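Local coordinates for hydroxyethylthiazole kinase (Pyrococcus horikoshii, PDB 3HPD), which probably phosphorylates the hydroxyl group of 4-methyl-5-beta-hydroxyethylthiazole, using ATP as the phosphate donor and magnesium as cofactor, a step in the biosynthesis of thiamine diphosphate, at residues 29-34 with 39-44. Numbering follows the deposited sequence.
Sequences TTANAL and ASPVMA
Leu34 and Pro41 meet where helix 27-37 returns to strand 40-43, closing the beta-alpha-beta unit that starts with strand 17-21 in this ribokinase-like fold. The helix and strand segments run nearly antiparallel, at 157°, with their axes 7.2 Å apart. Packing is tightest on the strand face turned to the helix. There Leu34 straddles two residues: CD1 lies against Pro41 CB at 3.7 Å, while CD2 reaches the Ala39 methyl. The proline ring nestles against Ala31, Pro41 CG lying 3.6 Å from Ala31 O, and Ala203 of helix 193-205 packs on both Leu34 and Ala39. The other face takes no part: Ser40 and Val42 direct their side chains away from the helix and are partly exposed, although Val42 packs on Leu17 and His19 of strand 17-21. Ala39 N, two residues past the helix, donates to Leu34 O (2.9 Å, 150° at the hydrogen), tying the residue before the strand to the last turn of the helix. Met43, a predicted substrate-binding residue, bends at chi2 (59°), swinging its sulfur toward Ala31. Met43 CE rests 3.9 Å from Ala31 CB and comes within 3.3 Å of Thr30 OG1, the hydroxyl oxygen that is hydrogen-bonded to Val26 O.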
ATOM      1  N   THR A  29       2.658  -4.472  -2.726  1.00 10.31           N
ATOM      2  CA  THR A  29       2.478  -5.892  -2.786  1.00 11.79           C
ATOM      3  C   THR A  29       3.098  -6.548  -4.046  1.00 11.58           C
ATOM      4  O   THR A  29       3.873  -7.510  -3.938  1.00 11.00           O
ATOM      5  CB  THR A  29       0.956  -6.097  -2.606  1.00 15.14           C
ATOM      6  OG1 THR A  29       0.702  -6.769  -1.368  1.00 19.50           O
ATOM      7  CG2 THR A  29       0.361  -6.756  -3.755  1.00 15.30           C
ATOM      8  N   THR A  30       2.814  -6.018  -5.234  1.00  9.30           N
ATOM      9  CA  THR A  30       3.389  -6.597  -6.452  1.00  9.72           C
ATOM     10  C   THR A  30       4.873  -6.262  -6.600  1.00 10.06           C
ATOM     11  O   THR A  30       5.636  -7.029  -7.198  1.00  8.87           O
ATOM     12  CB  THR A  30       2.630  -6.135  -7.724  1.00 10.20           C
ATOM     13  OG1 THR A  30       2.660  -4.705  -7.821  1.00 11.55           O
ATOM     14  CG2 THR A  30       1.184  -6.609  -7.678  1.00 10.64           C
ATOM     15  N   ALA A  31       5.285  -5.120  -6.052  1.00  9.08           N
ATOM     16  CA  ALA A  31       6.685  -4.720  -6.111  1.00  8.76           C
ATOM     17  C   ALA A  31       7.507  -5.699  -5.284  1.00  9.48           C
ATOM     18  O   ALA A  31       8.559  -6.165  -5.720  1.00  7.48           O
ATOM     19  CB  ALA A  31       6.861  -3.310  -5.566  1.00  9.63           C
ATOM     20  N   ASN A  32       7.019  -6.014  -4.086  1.00  8.41           N
ATOM     21  CA  ASN A  32       7.727  -6.944  -3.223  1.00  7.94           C
ATOM     22  C   ASN A  32       7.676  -8.373  -3.741  1.00  8.51           C
ATOM     23  O   ASN A  32       8.584  -9.160  -3.481  1.00  9.27           O
ATOM     24  CB  ASN A  32       7.189  -6.872  -1.794  1.00  8.34           C
ATOM     25  CG  ASN A  32       7.774  -5.710  -1.022  1.00  9.64           C
ATOM     26  OD1 ASN A  32       8.947  -5.372  -1.197  1.00  8.58           O
ATOM     27  ND2 ASN A  32       6.972  -5.101  -0.156  1.00  9.14           N
ATOM     28  N   ALA A  33       6.619  -8.715  -4.471  1.00  8.33           N
ATOM     29  CA  ALA A  33       6.518 -10.056  -5.034  1.00  8.97           C
ATOM     30  C   ALA A  33       7.614 -10.188  -6.093  1.00 10.27           C
ATOM     31  O   ALA A  33       8.306 -11.206  -6.165  1.00  8.43           O
ATOM     32  CB  ALA A  33       5.139 -10.273  -5.654  1.00  9.39           C
ATOM     33  N   LEU A  34       7.776  -9.151  -6.911  1.00  7.82           N
ATOM     34  CA  LEU A  34       8.802  -9.166  -7.947  1.00  9.78           C
ATOM     35  C   LEU A  34      10.202  -9.228  -7.341  1.00  9.65           C
ATOM     36  O   LEU A  34      11.051  -9.981  -7.812  1.00 10.38           O
ATOM     37  CB  LEU A  34       8.672  -7.931  -8.849  1.00  9.68           C
ATOM     38  CG  LEU A  34       7.622  -8.060  -9.958  1.00 10.12           C
ATOM     39  CD1 LEU A  34       7.270  -6.693 -10.526  1.00  9.72           C
ATOM     40  CD2 LEU A  34       8.164  -8.979 -11.046  1.00  9.72           C
ATOM     41  N   ALA A  39      13.354 -10.360  -9.558  1.00 11.58           N
ATOM     42  CA  ALA A  39      13.280  -9.329 -10.593  1.00 10.75           C
ATOM     43  C   ALA A  39      13.308  -7.958  -9.921  1.00 11.33           C
ATOM     44  O   ALA A  39      13.400  -7.868  -8.698  1.00 11.87           O
ATOM     45  CB  ALA A  39      11.999  -9.490 -11.410  1.00  9.65           C
ATOM     46  N   SER A  40      13.245  -6.898 -10.724  1.00 10.74           N
ATOM     47  CA  SER A  40      13.249  -5.534 -10.198  1.00 12.34           C
ATOM     48  C   SER A  40      12.008  -4.792 -10.682  1.00 12.11           C
ATOM     49  O   SER A  40      11.744  -4.723 -11.881  1.00 13.28           O
ATOM     50  CB  SER A  40      14.499  -4.778 -10.663  1.00 14.53           C
ATOM     51  OG  SER A  40      15.676  -5.364 -10.138  1.00 19.07           O
ATOM     52  N   PRO A  41      11.225  -4.229  -9.750  1.00 11.46           N
ATOM     53  CA  PRO A  41      10.025  -3.506 -10.167  1.00 11.05           C
ATOM     54  C   PRO A  41      10.255  -2.006 -10.281  1.00 12.12           C
ATOM     55  O   PRO A  41      11.176  -1.454  -9.682  1.00 12.02           O
ATOM     56  CB  PRO A  41       9.056  -3.804  -9.039  1.00 11.13           C
ATOM     57  CG  PRO A  41       9.968  -3.686  -7.836  1.00 11.63           C
ATOM     58  CD  PRO A  41      11.216  -4.451  -8.289  1.00 10.56           C
ATOM     59  N   VAL A  42       9.408  -1.362 -11.067  1.00 10.84           N
ATOM     60  CA  VAL A  42       9.425   0.083 -11.197  1.00 11.50           C
ATOM     61  C   VAL A  42       7.992   0.472 -11.510  1.00 11.46           C
ATOM     62  O   VAL A  42       7.407  -0.006 -12.484  1.00 11.31           O
ATOM     63  CB  VAL A  42      10.378   0.606 -12.309  1.00 12.25           C
ATOM     64  CG1 VAL A  42       9.984   0.061 -13.673  1.00 14.02           C
ATOM     65  CG2 VAL A  42      10.347   2.135 -12.319  1.00 15.15           C
ATOM     66  N   MET A  43       7.410   1.295 -10.645  1.00 11.75           N
ATOM     67  CA  MET A  43       6.045   1.764 -10.832  1.00 12.26           C
ATOM     68  C   MET A  43       6.100   3.209 -11.315  1.00 14.90           C
ATOM     69  O   MET A  43       6.644   4.079 -10.634  1.00 16.72           O
ATOM     70  CB  MET A  43       5.261   1.683  -9.517  1.00 12.60           C
ATOM     71  CG  MET A  43       4.659   0.309  -9.214  1.00 12.21           C
ATOM     72  SD  MET A  43       5.873  -1.016  -9.106  1.00 14.00           S
ATOM     73  CE  MET A  43       4.810  -2.415  -8.731  1.00 12.42           C
ATOM     74  N   ALA A  44       5.555   3.458 -12.501  1.00 14.44           N
ATOM     75  CA  ALA A  44       5.546   4.797 -13.077  1.00 12.83           C
ATOM     76  C   ALA A  44       4.374   4.922 -14.039  1.00 14.44           C
ATOM     77  O   ALA A  44       4.032   3.969 -14.743  1.00 15.17           O
ATOM     78  CB  ALA A  44       6.854   5.065 -13.803  1.00 11.87           C
TER